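Local structure of packaging enzyme P4 (Pseudomonas phage phi13, 4BLP) at residues D[144-155]-D[247-258]; D[60-68]-D[75-83]. The protein is probably a hexameric NTPase of the viral RecA-like helicase class that uses nucleotide hydrolysis to package the phage's RNA genome. All coordinates share one frame; numbering follows the deposited sequence.

Contact 1: residues D[144-155]-D[247-258]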
loop_
_atom_site.group_PDB
_atom_site.type_symbol
_atom_site.label_atom_id
_atom_site.label_comp_id
_atom_site.label_asym_id
_atom_site.label_seq_id
_atom_site.Cartn_x
_atom_site.Cartn_y
_atom_site.Cartn_z
ATOM N N HIS D 144 -1.680 -43.333 1.518
ATOM C CA HIS D 144 -1.693 -41.877 1.293
ATOM C C HIS D 144 -0.242 -41.414 1.151
ATOM O O HIS D 144 0.599 -41.824 1.965
ATOM C CB HIS D 144 -2.389 -41.208 2.494
ATOM C CG HIS D 144 -2.840 -39.787 2.290
ATOM N ND1 HIS D 144 -1.956 -38.793 1.894
ATOM C CD2 HIS D 144 -4.065 -39.242 2.472
ATOM C CE1 HIS D 144 -2.668 -37.667 1.843
ATOM N NE2 HIS D 144 -3.950 -37.887 2.162
ATOM N N LEU D 145 0.090 -40.587 0.128
ATOM C CA LEU D 145 1.483 -40.099 0.076
ATOM C C LEU D 145 1.781 -39.188 1.264
ATOM O O LEU D 145 0.864 -38.579 1.840
ATOM C CB LEU D 145 1.737 -39.288 -1.217
ATOM C CG LEU D 145 1.826 -40.127 -2.517
ATOM C CD1 LEU D 145 2.029 -39.187 -3.716
ATOM C CD2 LEU D 145 2.964 -41.168 -2.451
ATOM N N SER D 146 3.075 -39.061 1.605
ATOM C CA SER D 146 3.491 -38.088 2.596
ATOM C C SER D 146 3.156 -36.690 2.048
ATOM O O SER D 146 3.191 -36.466 0.830
ATOM C CB SER D 146 4.988 -38.202 2.862
ATOM O OG SER D 146 5.309 -39.462 3.419
ATOM N N GLY D 147 2.826 -35.792 2.951
ATOM C CA GLY D 147 2.424 -34.435 2.592
ATOM C C GLY D 147 1.441 -33.911 3.614
ATOM O O GLY D 147 1.494 -34.268 4.791
ATOM N N LEU D 148 0.526 -33.065 3.145
ATOM C CA LEU D 148 -0.503 -32.451 3.955
ATOM C C LEU D 148 -1.839 -32.864 3.421
ATOM O O LEU D 148 -2.035 -32.835 2.198
ATOM C CB LEU D 148 -0.310 -30.914 3.849
ATOM C CG LEU D 148 -1.350 -30.016 4.514
ATOM C CD1 LEU D 148 -1.372 -30.233 6.070
ATOM C CD2 LEU D 148 -1.056 -28.529 4.196
ATOM N N HIS D 149 -2.763 -33.241 4.325
ATOM C CA HIS D 149 -4.156 -33.555 3.965
ATOM C C HIS D 149 -5.005 -32.471 4.593
ATOM O O HIS D 149 -4.968 -32.319 5.808
ATOM C CB HIS D 149 -4.593 -34.945 4.484
ATOM C CG HIS D 149 -5.959 -35.333 4.006
ATOM N ND1 HIS D 149 -6.123 -36.273 3.005
ATOM C CD2 HIS D 149 -7.178 -34.858 4.367
ATOM C CE1 HIS D 149 -7.435 -36.374 2.816
ATOM N NE2 HIS D 149 -8.113 -35.535 3.599
ATOM N N VAL D 150 -5.752 -31.715 3.815
ATOM C CA VAL D 150 -6.558 -30.669 4.445
ATOM C C VAL D 150 -8.025 -31.070 4.470
ATOM O O VAL D 150 -8.528 -31.695 3.525
ATOM C CB VAL D 150 -6.364 -29.276 3.782
ATOM C CG1 VAL D 150 -4.909 -28.812 3.917
ATOM C CG2 VAL D 150 -6.790 -29.304 2.325
ATOM N N VAL D 151 -8.716 -30.682 5.536
ATOM C CA VAL D 151 -10.143 -30.926 5.720
ATOM C C VAL D 151 -10.786 -29.570 5.621
ATOM O O VAL D 151 -10.528 -28.719 6.456
ATOM C CB VAL D 151 -10.421 -31.643 7.076
ATOM C CG1 VAL D 151 -11.940 -31.826 7.309
ATOM C CG2 VAL D 151 -9.680 -32.986 7.114
ATOM N N VAL D 152 -11.639 -29.367 4.584
ATOM C CA VAL D 152 -12.170 -28.063 4.243
ATOM C C VAL D 152 -13.666 -27.979 4.447
ATOM O O VAL D 152 -14.385 -28.929 4.200
ATOM C CB VAL D 152 -11.818 -27.737 2.746
ATOM C CG1 VAL D 152 -12.143 -26.304 2.394
ATOM C CG2 VAL D 152 -10.334 -27.990 2.457
ATOM N N GLY D 153 -14.131 -26.803 4.850
ATOM C CA GLY D 153 -15.558 -26.559 5.009
ATOM C C GLY D 153 -15.770 -25.239 5.694
ATOM O O GLY D 153 -14.845 -24.746 6.341
ATOM N N GLY D 154 -16.974 -24.689 5.582
ATOM C CA GLY D 154 -17.283 -23.400 6.180
ATOM C C GLY D 154 -17.528 -23.454 7.669
ATOM O O GLY D 154 -17.375 -24.493 8.318
ATOM N N THR D 155 -17.892 -22.291 8.236
ATOM C CA THR D 155 -18.176 -22.180 9.659
ATOM C C THR D 155 -19.423 -22.994 9.875
ATOM O O THR D 155 -20.367 -22.852 9.093
ATOM C CB THR D 155 -18.352 -20.687 10.028
ATOM O OG1 THR D 155 -17.230 -19.946 9.534
ATOM C CG2 THR D 155 -18.511 -20.472 11.508
ATOM N N ALA D 247 6.331 -33.993 2.846
ATOM C CA ALA D 247 6.722 -35.053 1.914
ATOM C C ALA D 247 8.223 -35.336 2.055
ATOM O O ALA D 247 8.621 -36.499 2.091
ATOM C CB ALA D 247 6.371 -34.665 0.475
ATOM N N GLU D 248 9.061 -34.274 2.113
ATOM C CA GLU D 248 10.520 -34.446 2.257
ATOM C C GLU D 248 10.861 -35.225 3.553
ATOM O O GLU D 248 11.801 -36.026 3.578
ATOM C CB GLU D 248 11.190 -33.054 2.261
ATOM C CG GLU D 248 12.689 -33.089 2.555
ATOM C CD GLU D 248 13.541 -33.844 1.553
ATOM O OE1 GLU D 248 13.092 -34.062 0.405
ATOM O OE2 GLU D 248 14.681 -34.198 1.912
ATOM N N LEU D 249 10.087 -34.975 4.622
ATOM C CA LEU D 249 10.330 -35.588 5.942
ATOM C C LEU D 249 9.598 -36.942 6.101
ATOM O O LEU D 249 9.719 -37.576 7.155
ATOM C CB LEU D 249 9.900 -34.586 7.037
ATOM C CG LEU D 249 10.650 -33.217 6.986
ATOM C CD1 LEU D 249 10.052 -32.235 7.961
ATOM C CD2 LEU D 249 12.169 -33.415 7.251
ATOM N N GLY D 250 8.884 -37.363 5.056
ATOM C CA GLY D 250 8.166 -38.642 5.024
ATOM C C GLY D 250 7.034 -38.745 6.043
ATOM O O GLY D 250 6.729 -39.832 6.531
ATOM N N VAL D 251 6.360 -37.635 6.321
ATOM C CA VAL D 251 5.259 -37.626 7.283
ATOM C C VAL D 251 3.980 -37.167 6.619
ATOM O O VAL D 251 4.010 -36.557 5.541
ATOM C CB VAL D 251 5.572 -36.741 8.533
ATOM C CG1 VAL D 251 6.790 -37.280 9.295
ATOM C CG2 VAL D 251 5.744 -35.245 8.164
ATOM N N LEU D 252 2.856 -37.416 7.304
ATOM C CA LEU D 252 1.559 -36.917 6.861
ATOM C C LEU D 252 0.953 -36.087 7.980
ATOM O O LEU D 252 0.839 -36.581 9.117
ATOM C CB LEU D 252 0.605 -38.067 6.465
ATOM C CG LEU D 252 -0.830 -37.622 6.140
ATOM C CD1 LEU D 252 -0.867 -36.817 4.832
ATOM C CD2 LEU D 252 -1.734 -38.859 5.944
ATOM N N LEU D 253 0.596 -34.839 7.683
ATOM C CA LEU D 253 -0.117 -33.974 8.618
ATOM C C LEU D 253 -1.526 -33.801 8.094
ATOM O O LEU D 253 -1.723 -33.765 6.877
ATOM C CB LEU D 253 0.536 -32.569 8.787
ATOM C CG LEU D 253 1.941 -32.560 9.386
ATOM C CD1 LEU D 253 2.438 -31.124 9.605
ATOM C CD2 LEU D 253 2.009 -33.374 10.657
ATOM N N VAL D 254 -2.496 -33.695 9.004
ATOM C CA VAL D 254 -3.903 -33.483 8.653
ATOM C C VAL D 254 -4.288 -32.145 9.258
ATOM O O VAL D 254 -3.966 -31.913 10.426
ATOM C CB VAL D 254 -4.823 -34.621 9.134
ATOM C CG1 VAL D 254 -6.283 -34.328 8.741
ATOM C CG2 VAL D 254 -4.356 -35.968 8.547
ATOM N N ALA D 255 -4.903 -31.241 8.491
ATOM C CA ALA D 255 -5.269 -29.951 9.091
ATOM C C ALA D 255 -6.638 -29.490 8.645
ATOM O O ALA D 255 -6.942 -29.613 7.463
ATOM C CB ALA D 255 -4.238 -28.903 8.704
ATOM N N ALA D 256 -7.433 -28.918 9.574
ATOM C CA ALA D 256 -8.722 -28.297 9.235
ATOM C C ALA D 256 -8.467 -26.896 8.686
ATOM O O ALA D 256 -7.627 -26.155 9.222
ATOM C CB ALA D 256 -9.627 -28.219 10.471
ATOM N N ILE D 257 -9.194 -26.508 7.639
ATOM C CA ILE D 257 -9.053 -25.161 7.123
ATOM C C ILE D 257 -10.378 -24.659 6.565
ATOM O O ILE D 257 -11.137 -25.432 5.977
ATOM C CB ILE D 257 -7.901 -25.104 6.059
ATOM C CG1 ILE D 257 -7.473 -23.667 5.757
ATOM C CG2 ILE D 257 -8.248 -25.887 4.764
ATOM C CD1 ILE D 257 -6.113 -23.604 4.970
ATOM N N ASN D 258 -10.661 -23.377 6.778
ATOM C CA ASN D 258 -11.854 -22.719 6.217
ATOM C C ASN D 258 -11.334 -21.517 5.430
ATOM O O ASN D 258 -11.013 -20.517 6.061
ATOM C CB ASN D 258 -12.859 -22.330 7.300
ATOM C CG ASN D 258 -13.981 -21.457 6.756
ATOM O OD1 ASN D 258 -14.142 -21.276 5.540
ATOM N ND2 ASN D 258 -14.812 -20.923 7.649
#

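Contact 2: residues D[60-68]-D[75-83]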
loop_
_atom_site.group_PDB
_atom_site.type_symbol
_atom_site.label_atom_id
_atom_site.label_comp_id
_atom_site.label_asym_id
_atom_site.label_seq_id
_atom_site.Cartn_x
_atom_site.Cartn_y
_atom_site.Cartn_z
ATOM N N THR D 60 24.030 -19.236 5.446
ATOM C CA THR D 60 24.575 -20.510 4.986
ATOM C C THR D 60 23.805 -21.683 5.559
ATOM O O THR D 60 23.971 -22.010 6.721
ATOM C CB THR D 60 26.058 -20.585 5.351
ATOM O OG1 THR D 60 26.670 -19.382 4.876
ATOM C CG2 THR D 60 26.766 -21.816 4.739
ATOM N N ALA D 61 23.021 -22.354 4.737
ATOM C CA ALA D 61 22.260 -23.500 5.247
ATOM C C ALA D 61 23.192 -24.658 5.570
ATOM O O ALA D 61 24.084 -25.004 4.764
ATOM C CB ALA D 61 21.229 -23.947 4.230
ATOM N N LEU D 62 23.053 -25.206 6.786
ATOM C CA LEU D 62 23.766 -26.425 7.120
ATOM C C LEU D 62 23.139 -27.546 6.314
ATOM O O LEU D 62 21.989 -27.396 5.875
ATOM C CB LEU D 62 23.593 -26.714 8.639
ATOM C CG LEU D 62 24.233 -25.741 9.616
ATOM C CD1 LEU D 62 23.624 -25.910 11.054
ATOM C CD2 LEU D 62 25.738 -25.907 9.632
ATOM N N PRO D 63 23.794 -28.728 6.176
ATOM C CA PRO D 63 23.139 -29.851 5.461
ATOM C C PRO D 63 21.816 -30.274 6.115
ATOM O O PRO D 63 20.940 -30.804 5.424
ATOM C CB PRO D 63 24.179 -30.981 5.551
ATOM C CG PRO D 63 25.498 -30.239 5.713
ATOM C CD PRO D 63 25.172 -29.069 6.591
ATOM N N SER D 64 21.646 -30.009 7.425
ATOM C CA SER D 64 20.410 -30.359 8.140
ATOM C C SER D 64 19.271 -29.325 7.965
ATOM O O SER D 64 18.129 -29.613 8.343
ATOM C CB SER D 64 20.693 -30.500 9.633
ATOM O OG SER D 64 21.271 -29.309 10.151
ATOM N N GLU D 65 19.582 -28.117 7.450
ATOM C CA GLU D 65 18.567 -27.047 7.380
ATOM C C GLU D 65 17.859 -26.945 6.042
ATOM O O GLU D 65 18.504 -26.979 5.000
ATOM C CB GLU D 65 19.213 -25.681 7.660
ATOM C CG GLU D 65 19.700 -25.517 9.098
ATOM C CD GLU D 65 20.476 -24.244 9.395
ATOM O OE1 GLU D 65 21.248 -23.775 8.522
ATOM O OE2 GLU D 65 20.358 -23.740 10.539
ATOM N N ILE D 66 16.531 -26.807 6.059
ATOM C CA ILE D 66 15.763 -26.570 4.834
ATOM C C ILE D 66 15.096 -25.205 4.996
ATOM O O ILE D 66 14.244 -25.052 5.867
ATOM C CB ILE D 66 14.717 -27.650 4.505
ATOM C CG1 ILE D 66 15.356 -29.058 4.411
ATOM C CG2 ILE D 66 13.972 -27.287 3.173
ATOM C CD1 ILE D 66 14.290 -30.183 4.465
ATOM N N LEU D 67 15.439 -24.261 4.132
ATOM C CA LEU D 67 14.809 -22.941 4.134
ATOM C C LEU D 67 13.571 -22.977 3.237
ATOM O O LEU D 67 13.632 -23.494 2.114
ATOM C CB LEU D 67 15.808 -21.901 3.578
ATOM C CG LEU D 67 15.295 -20.457 3.431
ATOM C CD1 LEU D 67 15.074 -19.808 4.840
ATOM C CD2 LEU D 67 16.308 -19.621 2.608
ATOM N N PHE D 68 12.452 -22.435 3.715
ATOM C CA PHE D 68 11.231 -22.324 2.918
ATOM C C PHE D 68 10.482 -21.081 3.380
ATOM O O PHE D 68 10.993 -20.310 4.206
ATOM C CB PHE D 68 10.375 -23.605 3.020
ATOM C CG PHE D 68 9.830 -23.963 4.396
ATOM C CD1 PHE D 68 10.662 -24.513 5.375
ATOM C CD2 PHE D 68 8.474 -23.832 4.679
ATOM C CE1 PHE D 68 10.142 -24.907 6.628
ATOM C CE2 PHE D 68 7.958 -24.239 5.914
ATOM C CZ PHE D 68 8.799 -24.737 6.894
ATOM N N LEU D 75 11.062 -19.587 6.953
ATOM C CA LEU D 75 11.086 -20.640 7.979
ATOM C C LEU D 75 12.197 -21.604 7.666
ATOM O O LEU D 75 12.573 -21.790 6.504
ATOM C CB LEU D 75 9.764 -21.425 7.952
ATOM C CG LEU D 75 8.502 -20.658 8.405
ATOM C CD1 LEU D 75 7.260 -21.469 8.083
ATOM C CD2 LEU D 75 8.566 -20.334 9.910
ATOM N N VAL D 76 12.700 -22.233 8.723
ATOM C CA VAL D 76 13.690 -23.289 8.556
ATOM C C VAL D 76 13.228 -24.482 9.353
ATOM O O VAL D 76 12.772 -24.326 10.490
ATOM C CB VAL D 76 15.100 -22.832 9.016
ATOM C CG1 VAL D 76 16.086 -24.018 9.011
ATOM C CG2 VAL D 76 15.632 -21.714 8.123
ATOM N N VAL D 77 13.326 -25.662 8.772
ATOM C CA VAL D 77 13.145 -26.894 9.535
ATOM C C VAL D 77 14.568 -27.515 9.658
ATOM O O VAL D 77 15.316 -27.554 8.660
ATOM C CB VAL D 77 12.098 -27.881 8.962
ATOM C CG1 VAL D 77 12.421 -28.256 7.527
ATOM C CG2 VAL D 77 12.006 -29.150 9.843
ATOM N N ASP D 78 14.959 -27.924 10.867
ATOM C CA ASP D 78 16.254 -28.602 11.031
ATOM C C ASP D 78 15.975 -30.098 11.186
ATOM O O ASP D 78 15.351 -30.526 12.165
ATOM C CB ASP D 78 17.069 -28.035 12.203
ATOM C CG ASP D 78 18.495 -28.628 12.182
ATOM O OD1 ASP D 78 18.646 -29.805 12.522
ATOM O OD2 ASP D 78 19.420 -27.963 11.650
ATOM N N LYS D 79 16.427 -30.902 10.192
ATOM C CA LYS D 79 16.188 -32.350 10.165
ATOM C C LYS D 79 16.850 -33.079 11.328
ATOM O O LYS D 79 16.343 -34.124 11.734
ATOM C CB LYS D 79 16.733 -32.945 8.837
ATOM C CG LYS D 79 15.893 -32.454 7.650
ATOM C CD LYS D 79 16.413 -33.090 6.332
ATOM C CE LYS D 79 17.600 -32.310 5.825
ATOM N NZ LYS D 79 18.228 -32.967 4.640
ATOM N N ASP D 80 18.004 -32.576 11.829
ATOM C CA ASP D 80 18.713 -33.252 12.909
ATOM C C ASP D 80 18.035 -32.959 14.260
ATOM O O ASP D 80 17.912 -33.874 15.106
ATOM C CB ASP D 80 20.190 -32.850 12.939
ATOM C CG ASP D 80 20.994 -33.427 11.795
ATOM O OD1 ASP D 80 20.422 -34.229 11.014
ATOM O OD2 ASP D 80 22.170 -33.061 11.668
ATOM N N ALA D 81 17.618 -31.696 14.473
ATOM C CA ALA D 81 16.855 -31.367 15.694
ATOM C C ALA D 81 15.551 -32.182 15.678
ATOM O O ALA D 81 15.168 -32.764 16.697
ATOM C CB ALA D 81 16.562 -29.868 15.757
ATOM N N LEU D 82 14.913 -32.294 14.486
ATOM C CA LEU D 82 13.682 -33.056 14.375
ATOM C C LEU D 82 13.891 -34.533 14.693
ATOM O O LEU D 82 13.102 -35.102 15.449
ATOM C CB LEU D 82 13.082 -32.908 12.960
ATOM C CG LEU D 82 11.860 -33.785 12.687
ATOM C CD1 LEU D 82 10.660 -33.408 13.639
ATOM C CD2 LEU D 82 11.444 -33.688 11.184
ATOM N N SER D 83 14.878 -35.177 14.044
ATOM C CA SER D 83 15.061 -36.617 14.252
ATOM C C SER D 83 15.480 -36.905 15.685
ATOM O O SER D 83 14.947 -37.854 16.280
ATOM C CB SER D 83 16.067 -37.190 13.242
ATOM O OG SER D 83 17.327 -36.595 13.475
HETATM O O HOH W 1 18.878 -29.675 3.736
HETATM O O HOH W 2 20.399 -34.024 5.800
HETATM O O HOH W 3 19.440 -25.491 12.383
#

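Contact 1: residues D[144-155]-D[247-258]
H144 and L252 both hold CG anti to the backbone N (chi1 -164° and 173°), and this turns a leucine methyl onto the imidazole. CD2 of L252 lies over one face of the H144 ring, toward its rim, 4.0 Å from the ring centroid in a CH-pi contact. The other methyl, CD1 of L252, comes within 3.6 Å of H144 CE1. Bonds at both nitrogens fix the rotation of the H144 ring. H144 ND1 donates to L145 O at 2.8 Å, close to the ring plane. H144 NE2 and H149 ND1 are hydrogen-bonded at 2.8 Å, and either could be the donor. The other nitrogen of H149, NE2, bonds to T281, so this buried ring is restrained as well.

The strands 147-152 and 252-257 run parallel. Backbone bonds join them from G147 N, which donates to V251 O, through I257 N, which donates to V151 O. The last, from G153 N to I257 O, is weak at 3.5 Å, as strand 147-152 gives way to a loop. On the face with H149, V151 CG2 meets V254 CG1 at 4.0 Å, and helix 159-164 packs on both valines. On the other face V152 and I257 lie side by side, their CG2 methyls 3.8 Å apart. L148 CD1 touches both L253 CB and A255 CB there, and helix 193-205 packs on L253. Beyond the strands, N258 CB packs against G153 O, which accepts from K159, while N258 OD1 accepts from M260 N. T155 OG1 bonds to N272 of a neighbouring subunit.

Strand 252-257 lies between 147-152 and 210-213. A strand inserted beside the one that leads into a probable Walker A P-loop is characteristic of the RecA-like core of P-loop NTPases.

Contact 2: residues D[60-68]-D[75-83]
A beta hairpin leading into a capped helix brings S64 to D78, I66 to V77 and F68 to L75. The last two are antiparallel hydrogen-bonded pairs, with two backbone bonds each. One further backbone bond, K79 N to S64 O at 2.8 Å, ties the first residue of the helix to the loop before strand 65-68.

D78 is the N-cap of that helix. Its OD1 accepts from A81 N at 2.9 Å, with a weak second bond from D80 N. Its OD2 accepts from S64 OG at 2.7 Å on the syn side. The serine hydroxyl gets there because OG sits between the backbone N and the carbonyl carbon (chi1 56°). One carboxylate is thus gripped from the helix and from the other segment. E65 lies close, with OE2 4.5 Å from D78 OD2 and the two carboxylate planes 74° apart. A water donates to both oxygens, which would ease any repulsion. E65 OE1 takes the L62 N-H at 2.9 Å, which probably helps to hold the type I turn from L62 to E65. The backbone N-H groups of L54 and R55 also bond to the E65 carboxylate. Another water bridges K79 NZ and P63 O.

At the other end, F68 lies against L75. L75 CB stands over one face of the ring, 3.8 Å from its centroid, in a CH-pi contact. L75 CD1 reaches F68 CE2 at 3.6 Å. The V77 backbone N lies at the ring edge, in its plane. On the opposite face of the hairpin, L67 CD1 meets V76 CG2 at 3.8 Å.

I66 and F68 face helix 233-248, and F68 and L75 also touch helix 193-205. E65 and V76 pack on F111 of strand 110-111, which extends the hairpin into a three-stranded antiparallel sheet.

From the N terminus, contact 2 comes first. It closes a short hairpin, with only six residues between its segments. Contact 1 opens later, at 144-155, and closes a much longer loop of 91 residues, rich in helix, at 247-258. The two are in series and neither nests in the other. The centres of contact 1 and contact 2 lie about 21 Å apart, yet their edges touch. E248 and L249, at the end of helix 233-248, pack against I66, V77, K79 and L82 of contact 2. The helix that leads into strand 252-257 therefore joins the small N-terminal sheet to the large mixed sheet of the NTPase core.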